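PDB 4ECO: uncharacterized protein from Bacteroides eggerthii DSM 20697, which is of unknown function but folds as a leucine-rich repeat solenoid, a scaffold that commonly serves in protein binding. Local coordinates for residues Glu289-Asp300 and Leu317-Lys328. Residues are numbered along the deposited sequence; the frame is centred on the assembly and turned at random. Where two conformers were deposited one is given.
Sequences EQLKDDWQALAD and LKTFPVETSLQK
Gln296 OE1 is gripped from both faces of its amide plane. Val322 N donates to it at 3.1 Å in a nearly straight bond (166°), and Lys292 NZ, one helical turn back, reaches Gln296 OE1 from the other face at 3.0 Å. The Gln296 chain leaves CB anti to its own N (chi1 -163°) and runs on extended past Pro321, and this brings the Gln296 carbonyl to Val322, the N-cap residue of helix 323-326. With an alanine in place of Gln296, Val322 N and the Lys292 ammonium would probably lose this shared acceptor, and a gap would be likely to open beside Pro321.

Asp300 OD1 is a second shared acceptor. Ser325 OG donates to it on the syn side, 2.8 Å from Asp300 OD1, while Lys328 NZ forms a salt bridge from above the carboxylate plane. At the other end of the contact, Glu289 OE2 lies 3.1 Å from Lys318 NZ in one of two modelled conformers, so this salt bridge is less certain.

Between these polar ends lies Trp295. Pro321 CD sits over one face of its indole in a CH-pi contact, 3.8 Å from the centroid of the six-membered ring. Leu317 CD1 meets the ring edge, and the Phe320 ring packs obliquely, its plane turned 56° from the indole. Leu291 CD2 adds to the apolar layer against Leu317.

Helix 288-300 thus lies against the segment that follows strand 309-311, on the convex side of the leucine-rich repeat solenoid, with Trp295 and Phe320 both resting on Leu335 of strand 334-336.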
ATOM      1  N   GLU A 289      21.459 -10.297   0.947  1.00 47.60           N
ATOM      2  CA  GLU A 289      21.833 -11.700   1.051  0.50 48.09           C
ATOM      3  C   GLU A 289      21.431 -12.246   2.449  1.00 51.68           C
ATOM      4  O   GLU A 289      20.775 -13.282   2.564  1.00 51.66           O
ATOM      5  CB  GLU A 289      23.359 -11.836   0.796  0.50 50.31           C
ATOM      6  CG  GLU A 289      23.866 -11.385  -0.578  0.50 57.50           C
ATOM      7  CD  GLU A 289      23.698  -9.930  -1.000  0.50 66.31           C
ATOM      8  OE1 GLU A 289      23.627  -9.047  -0.113  0.50 35.60           O
ATOM      9  OE2 GLU A 289      23.620  -9.678  -2.227  0.50 57.60           O
ATOM     10  N   GLN A 290      21.804 -11.511   3.505  1.00 47.29           N
ATOM     11  CA  GLN A 290      21.553 -11.873   4.899  1.00 47.15           C
ATOM     12  C   GLN A 290      20.043 -11.907   5.224  1.00 52.25           C
ATOM     13  O   GLN A 290      19.596 -12.811   5.940  1.00 52.08           O
ATOM     14  CB  GLN A 290      22.281 -10.888   5.849  1.00 47.42           C
ATOM     15  CG  GLN A 290      22.254 -11.257   7.333  1.00 41.39           C
ATOM     16  CD  GLN A 290      22.756 -12.653   7.606  1.00 62.28           C
ATOM     17  OE1 GLN A 290      23.920 -13.012   7.342  1.00 65.08           O
ATOM     18  NE2 GLN A 290      21.873 -13.476   8.125  1.00 43.75           N
ATOM     19  N   LEU A 291      19.267 -10.928   4.710  1.00 47.37           N
ATOM     20  CA  LEU A 291      17.829 -10.878   4.949  1.00 44.63           C
ATOM     21  C   LEU A 291      17.147 -12.029   4.193  1.00 49.80           C
ATOM     22  O   LEU A 291      16.247 -12.654   4.762  1.00 51.68           O
ATOM     23  CB  LEU A 291      17.258  -9.517   4.557  1.00 42.80           C
ATOM     24  CG  LEU A 291      15.845  -9.201   5.062  1.00 45.70           C
ATOM     25  CD1 LEU A 291      15.810  -9.064   6.565  1.00 46.19           C
ATOM     26  CD2 LEU A 291      15.311  -7.962   4.428  1.00 41.87           C
ATOM     27  N   LYS A 292      17.627 -12.366   2.964  1.00 44.58           N
ATOM     28  CA  LYS A 292      17.120 -13.488   2.159  1.00 44.80           C
ATOM     29  C   LYS A 292      17.314 -14.787   2.940  1.00 52.26           C
ATOM     30  O   LYS A 292      16.404 -15.619   3.010  1.00 53.21           O
ATOM     31  CB  LYS A 292      17.831 -13.546   0.784  1.00 47.27           C
ATOM     32  CG  LYS A 292      17.470 -14.752  -0.117  1.00 49.55           C
ATOM     33  CD  LYS A 292      18.672 -15.233  -0.930  1.00 57.92           C
ATOM     34  CE  LYS A 292      19.330 -16.507  -0.402  1.00 76.15           C
ATOM     35  NZ  LYS A 292      18.561 -17.754  -0.737  1.00 82.06           N
ATOM     36  N   ASP A 293      18.498 -14.932   3.558  1.00 50.36           N
ATOM     37  CA  ASP A 293      18.887 -16.078   4.374  1.00 51.33           C
ATOM     38  C   ASP A 293      18.052 -16.165   5.675  1.00 54.77           C
ATOM     39  O   ASP A 293      17.608 -17.262   6.017  1.00 56.26           O
ATOM     40  CB  ASP A 293      20.390 -16.014   4.686  1.00 53.77           C
ATOM     41  CG  ASP A 293      21.274 -16.352   3.487  1.00 69.11           C
ATOM     42  OD1 ASP A 293      20.788 -17.053   2.556  1.00 71.40           O
ATOM     43  OD2 ASP A 293      22.469 -15.960   3.498  1.00 75.78           O
ATOM     44  N   ASP A 294      17.794 -15.026   6.352  1.00 49.47           N
ATOM     45  CA  ASP A 294      16.971 -14.990   7.572  1.00 48.78           C
ATOM     46  C   ASP A 294      15.514 -15.353   7.236  1.00 53.24           C
ATOM     47  O   ASP A 294      14.905 -16.144   7.974  1.00 53.63           O
ATOM     48  CB  ASP A 294      17.045 -13.624   8.283  1.00 48.27           C
ATOM     49  CG  ASP A 294      18.391 -13.277   8.903  1.00 53.80           C
ATOM     50  OD1 ASP A 294      19.011 -14.177   9.549  1.00 58.90           O
ATOM     51  OD2 ASP A 294      18.783 -12.088   8.835  1.00 46.79           O
ATOM     52  N   TRP A 295      14.973 -14.806   6.106  1.00 47.82           N
ATOM     53  CA  TRP A 295      13.625 -15.130   5.613  1.00 46.59           C
ATOM     54  C   TRP A 295      13.559 -16.636   5.305  1.00 50.84           C
ATOM     55  O   TRP A 295      12.626 -17.299   5.789  1.00 51.62           O
ATOM     56  CB  TRP A 295      13.257 -14.278   4.379  1.00 43.72           C
ATOM     57  CG  TRP A 295      11.866 -14.463   3.807  1.00 44.31           C
ATOM     58  CD1 TRP A 295      10.918 -15.364   4.197  1.00 47.52           C
ATOM     59  CD2 TRP A 295      11.296 -13.746   2.687  1.00 43.54           C
ATOM     60  NE1 TRP A 295       9.789 -15.244   3.408  1.00 46.38           N
ATOM     61  CE2 TRP A 295       9.997 -14.267   2.470  1.00 46.90           C
ATOM     62  CE3 TRP A 295      11.761 -12.716   1.842  1.00 43.78           C
ATOM     63  CZ2 TRP A 295       9.158 -13.794   1.444  1.00 45.24           C
ATOM     64  CZ3 TRP A 295      10.922 -12.234   0.846  1.00 44.33           C
ATOM     65  CH2 TRP A 295       9.640 -12.772   0.653  1.00 44.97           C
ATOM     66  N   GLN A 296      14.592 -17.185   4.592  1.00 45.40           N
ATOM     67  CA  GLN A 296      14.646 -18.600   4.227  1.00 46.46           C
ATOM     68  C   GLN A 296      14.577 -19.463   5.460  1.00 52.66           C
ATOM     69  O   GLN A 296      13.799 -20.422   5.497  1.00 52.75           O
ATOM     70  CB  GLN A 296      15.901 -18.936   3.404  1.00 48.40           C
ATOM     71  CG  GLN A 296      15.782 -20.281   2.681  1.00 56.50           C
ATOM     72  CD  GLN A 296      16.726 -20.454   1.511  1.00 71.22           C
ATOM     73  OE1 GLN A 296      16.671 -19.756   0.476  1.00 69.63           O
ATOM     74  NE2 GLN A 296      17.539 -21.472   1.615  1.00 48.13           N
ATOM     75  N   ALA A 297      15.371 -19.087   6.484  1.00 50.68           N
ATOM     76  CA  ALA A 297      15.473 -19.766   7.773  1.00 50.83           C
ATOM     77  C   ALA A 297      14.104 -19.828   8.460  1.00 56.92           C
ATOM     78  O   ALA A 297      13.749 -20.874   9.010  1.00 57.25           O
ATOM     79  CB  ALA A 297      16.479 -19.052   8.652  1.00 50.54           C
ATOM     80  N   LEU A 298      13.323 -18.716   8.381  1.00 53.17           N
ATOM     81  CA  LEU A 298      11.978 -18.634   8.942  1.00 52.34           C
ATOM     82  C   LEU A 298      11.042 -19.634   8.241  1.00 56.68           C
ATOM     83  O   LEU A 298      10.367 -20.401   8.933  1.00 56.36           O
ATOM     84  CB  LEU A 298      11.427 -17.205   8.857  1.00 50.56           C
ATOM     85  CG  LEU A 298      11.951 -16.224   9.904  1.00 53.16           C
ATOM     86  CD1 LEU A 298      11.680 -14.801   9.501  1.00 50.57           C
ATOM     87  CD2 LEU A 298      11.372 -16.511  11.260  1.00 56.67           C
ATOM     88  N   ALA A 299      11.067 -19.680   6.889  1.00 53.72           N
ATOM     89  CA  ALA A 299      10.272 -20.612   6.068  1.00 54.12           C
ATOM     90  C   ALA A 299      10.625 -22.087   6.366  1.00 59.85           C
ATOM     91  O   ALA A 299       9.730 -22.948   6.412  1.00 61.05           O
ATOM     92  CB  ALA A 299      10.503 -20.322   4.599  1.00 54.33           C
ATOM     93  N   ASP A 300      11.927 -22.361   6.597  1.00 55.32           N
ATOM     94  CA  ASP A 300      12.436 -23.708   6.864  1.00 56.02           C
ATOM     95  C   ASP A 300      12.151 -24.149   8.310  1.00 61.50           C
ATOM     96  O   ASP A 300      12.108 -25.354   8.574  1.00 63.49           O
ATOM     97  CB  ASP A 300      13.941 -23.781   6.562  1.00 57.16           C
ATOM     98  CG  ASP A 300      14.296 -23.595   5.096  1.00 61.76           C
ATOM     99  OD1 ASP A 300      13.448 -23.940   4.221  1.00 58.41           O
ATOM    100  OD2 ASP A 300      15.419 -23.117   4.817  1.00 68.13           O
ATOM    101  N   LEU A 317      16.678  -6.530  -0.100  1.00 43.75           N
ATOM    102  CA  LEU A 317      16.492  -7.816  -0.788  1.00 44.28           C
ATOM    103  C   LEU A 317      16.750  -7.737  -2.286  1.00 50.03           C
ATOM    104  O   LEU A 317      16.165  -6.877  -2.941  1.00 50.74           O
ATOM    105  CB  LEU A 317      15.071  -8.355  -0.597  1.00 43.94           C
ATOM    106  CG  LEU A 317      14.638  -8.797   0.777  1.00 48.10           C
ATOM    107  CD1 LEU A 317      13.110  -8.964   0.816  1.00 47.19           C
ATOM    108  CD2 LEU A 317      15.357 -10.075   1.185  1.00 50.54           C
ATOM    109  N   LYS A 318      17.609  -8.620  -2.830  1.00 46.69           N
ATOM    110  CA  LYS A 318      17.856  -8.668  -4.279  1.00 46.51           C
ATOM    111  C   LYS A 318      17.005  -9.774  -4.900  1.00 47.24           C
ATOM    112  O   LYS A 318      16.728  -9.732  -6.089  1.00 46.22           O
ATOM    113  CB  LYS A 318      19.347  -8.845  -4.617  1.00 49.90           C
ATOM    114  CG  LYS A 318      20.123  -7.534  -4.589  1.00 65.24           C
ATOM    115  CD  LYS A 318      21.602  -7.808  -4.666  1.00 79.71           C
ATOM    116  CE  LYS A 318      22.428  -6.628  -4.227  1.00103.65           C
ATOM    117  NZ  LYS A 318      23.805  -7.050  -3.821  1.00117.73           N
ATOM    118  N   THR A 319      16.549 -10.728  -4.079  1.00 43.14           N
ATOM    119  CA  THR A 319      15.678 -11.842  -4.486  1.00 43.86           C
ATOM    120  C   THR A 319      15.041 -12.442  -3.224  1.00 48.95           C
ATOM    121  O   THR A 319      15.398 -12.065  -2.109  1.00 47.52           O
ATOM    122  CB  THR A 319      16.454 -12.915  -5.326  1.00 49.05           C
ATOM    123  OG1 THR A 319      15.539 -13.790  -6.011  1.00 54.21           O
ATOM    124  CG2 THR A 319      17.437 -13.726  -4.495  1.00 40.59           C
ATOM    125  N   PHE A 320      14.103 -13.377  -3.425  1.00 46.95           N
ATOM    126  CA  PHE A 320      13.402 -14.132  -2.390  1.00 45.98           C
ATOM    127  C   PHE A 320      14.138 -15.406  -2.089  1.00 52.84           C
ATOM    128  O   PHE A 320      14.877 -15.871  -2.965  1.00 52.81           O
ATOM    129  CB  PHE A 320      11.973 -14.506  -2.880  1.00 46.46           C
ATOM    130  CG  PHE A 320      10.934 -13.424  -3.041  1.00 45.33           C
ATOM    131  CD1 PHE A 320      11.193 -12.117  -2.642  1.00 45.76           C
ATOM    132  CD2 PHE A 320       9.683 -13.719  -3.560  1.00 46.93           C
ATOM    133  CE1 PHE A 320      10.226 -11.128  -2.768  1.00 45.09           C
ATOM    134  CE2 PHE A 320       8.716 -12.724  -3.691  1.00 48.68           C
ATOM    135  CZ  PHE A 320       8.994 -11.435  -3.292  1.00 45.23           C
ATOM    136  N   PRO A 321      13.847 -16.084  -0.942  1.00 51.66           N
ATOM    137  CA  PRO A 321      14.403 -17.429  -0.720  1.00 53.46           C
ATOM    138  C   PRO A 321      13.967 -18.420  -1.824  1.00 60.18           C
ATOM    139  O   PRO A 321      13.012 -18.146  -2.574  1.00 59.34           O
ATOM    140  CB  PRO A 321      13.796 -17.822   0.631  1.00 54.41           C
ATOM    141  CG  PRO A 321      13.489 -16.530   1.293  1.00 56.55           C
ATOM    142  CD  PRO A 321      12.969 -15.700   0.184  1.00 51.90           C
ATOM    143  N   VAL A 322      14.657 -19.570  -1.912  1.00 58.21           N
ATOM    144  CA  VAL A 322      14.417 -20.663  -2.872  1.00 58.97           C
ATOM    145  C   VAL A 322      12.923 -21.096  -2.848  1.00 64.07           C
ATOM    146  O   VAL A 322      12.304 -21.096  -1.770  1.00 62.30           O
ATOM    147  CB  VAL A 322      15.360 -21.843  -2.532  1.00 64.27           C
ATOM    148  CG1 VAL A 322      15.110 -23.052  -3.432  1.00 66.13           C
ATOM    149  CG2 VAL A 322      16.821 -21.404  -2.610  1.00 64.24           C
ATOM    150  N   GLU A 323      12.361 -21.458  -4.055  1.00 62.56           N
ATOM    151  CA  GLU A 323      10.970 -21.893  -4.245  0.50 62.32           C
ATOM    152  C   GLU A 323      10.562 -22.962  -3.219  1.00 67.91           C
ATOM    153  O   GLU A 323       9.482 -22.847  -2.641  1.00 67.68           O
ATOM    154  CB  GLU A 323      10.738 -22.435  -5.673  0.50 64.48           C
ATOM    155  CG  GLU A 323      11.002 -21.435  -6.794  0.50 70.67           C
ATOM    156  CD  GLU A 323      10.156 -21.567  -8.050  0.50 78.24           C
ATOM    157  OE1 GLU A 323       9.345 -22.520  -8.140  0.50 82.04           O
ATOM    158  OE2 GLU A 323      10.278 -20.687  -8.930  0.50 55.10           O
ATOM    159  N   THR A 324      11.430 -23.994  -2.988  1.00 65.89           N
ATOM    160  CA  THR A 324      11.178 -25.125  -2.068  1.00 66.63           C
ATOM    161  C   THR A 324      10.976 -24.655  -0.593  1.00 67.55           C
ATOM    162  O   THR A 324      10.299 -25.337   0.187  1.00 68.13           O
ATOM    163  CB  THR A 324      12.312 -26.174  -2.150  1.00 76.48           C
ATOM    164  OG1 THR A 324      13.493 -25.654  -1.552  1.00 81.45           O
ATOM    165  CG2 THR A 324      12.612 -26.625  -3.572  1.00 72.00           C
ATOM    166  N   SER A 325      11.567 -23.507  -0.223  1.00 59.56           N
ATOM    167  CA  SER A 325      11.434 -22.942   1.113  1.00 56.39           C
ATOM    168  C   SER A 325      10.164 -22.120   1.177  1.00 58.51           C
ATOM    169  O   SER A 325       9.421 -22.235   2.147  1.00 58.13           O
ATOM    170  CB  SER A 325      12.658 -22.109   1.471  1.00 57.26           C
ATOM    171  OG  SER A 325      13.802 -22.922   1.685  1.00 62.49           O
ATOM    172  N   LEU A 326       9.881 -21.329   0.110  1.00 53.62           N
ATOM    173  CA  LEU A 326       8.680 -20.499  -0.025  1.00 50.87           C
ATOM    174  C   LEU A 326       7.403 -21.356   0.020  1.00 56.59           C
ATOM    175  O   LEU A 326       6.446 -20.969   0.687  1.00 56.41           O
ATOM    176  CB  LEU A 326       8.717 -19.671  -1.328  1.00 49.77           C
ATOM    177  CG  LEU A 326       9.771 -18.559  -1.467  1.00 52.63           C
ATOM    178  CD1 LEU A 326       9.502 -17.713  -2.688  1.00 51.37           C
ATOM    179  CD2 LEU A 326       9.779 -17.650  -0.282  1.00 53.33           C
ATOM    180  N   GLN A 327       7.406 -22.523  -0.660  1.00 55.26           N
ATOM    181  CA  GLN A 327       6.295 -23.484  -0.741  1.00 56.77           C
ATOM    182  C   GLN A 327       5.779 -23.927   0.636  1.00 59.54           C
ATOM    183  O   GLN A 327       4.607 -24.305   0.753  1.00 61.20           O
ATOM    184  CB  GLN A 327       6.733 -24.749  -1.505  1.00 60.81           C
ATOM    185  CG  GLN A 327       6.936 -24.632  -3.022  1.00 89.02           C
ATOM    186  CD  GLN A 327       7.698 -25.830  -3.584  1.00116.02           C
ATOM    187  OE1 GLN A 327       8.135 -26.747  -2.858  1.00108.28           O
ATOM    188  NE2 GLN A 327       7.897 -25.839  -4.899  1.00113.10           N
ATOM    189  N   LYS A 328       6.673 -23.936   1.653  1.00 52.24           N
ATOM    190  CA  LYS A 328       6.390 -24.361   3.027  1.00 50.64           C
ATOM    191  C   LYS A 328       5.457 -23.390   3.752  1.00 53.48           C
ATOM    192  O   LYS A 328       4.708 -23.809   4.629  1.00 54.78           O
ATOM    193  CB  LYS A 328       7.685 -24.502   3.845  1.00 50.78           C
ATOM    194  CG  LYS A 328       8.749 -25.400   3.243  1.00 44.65           C
ATOM    195  CD  LYS A 328       9.986 -25.476   4.137  1.00 46.84           C
ATOM    196  CE  LYS A 328      10.993 -26.471   3.613  1.00 51.56           C
ATOM    197  NZ  LYS A 328      12.183 -26.562   4.490  1.00 69.29           N
TER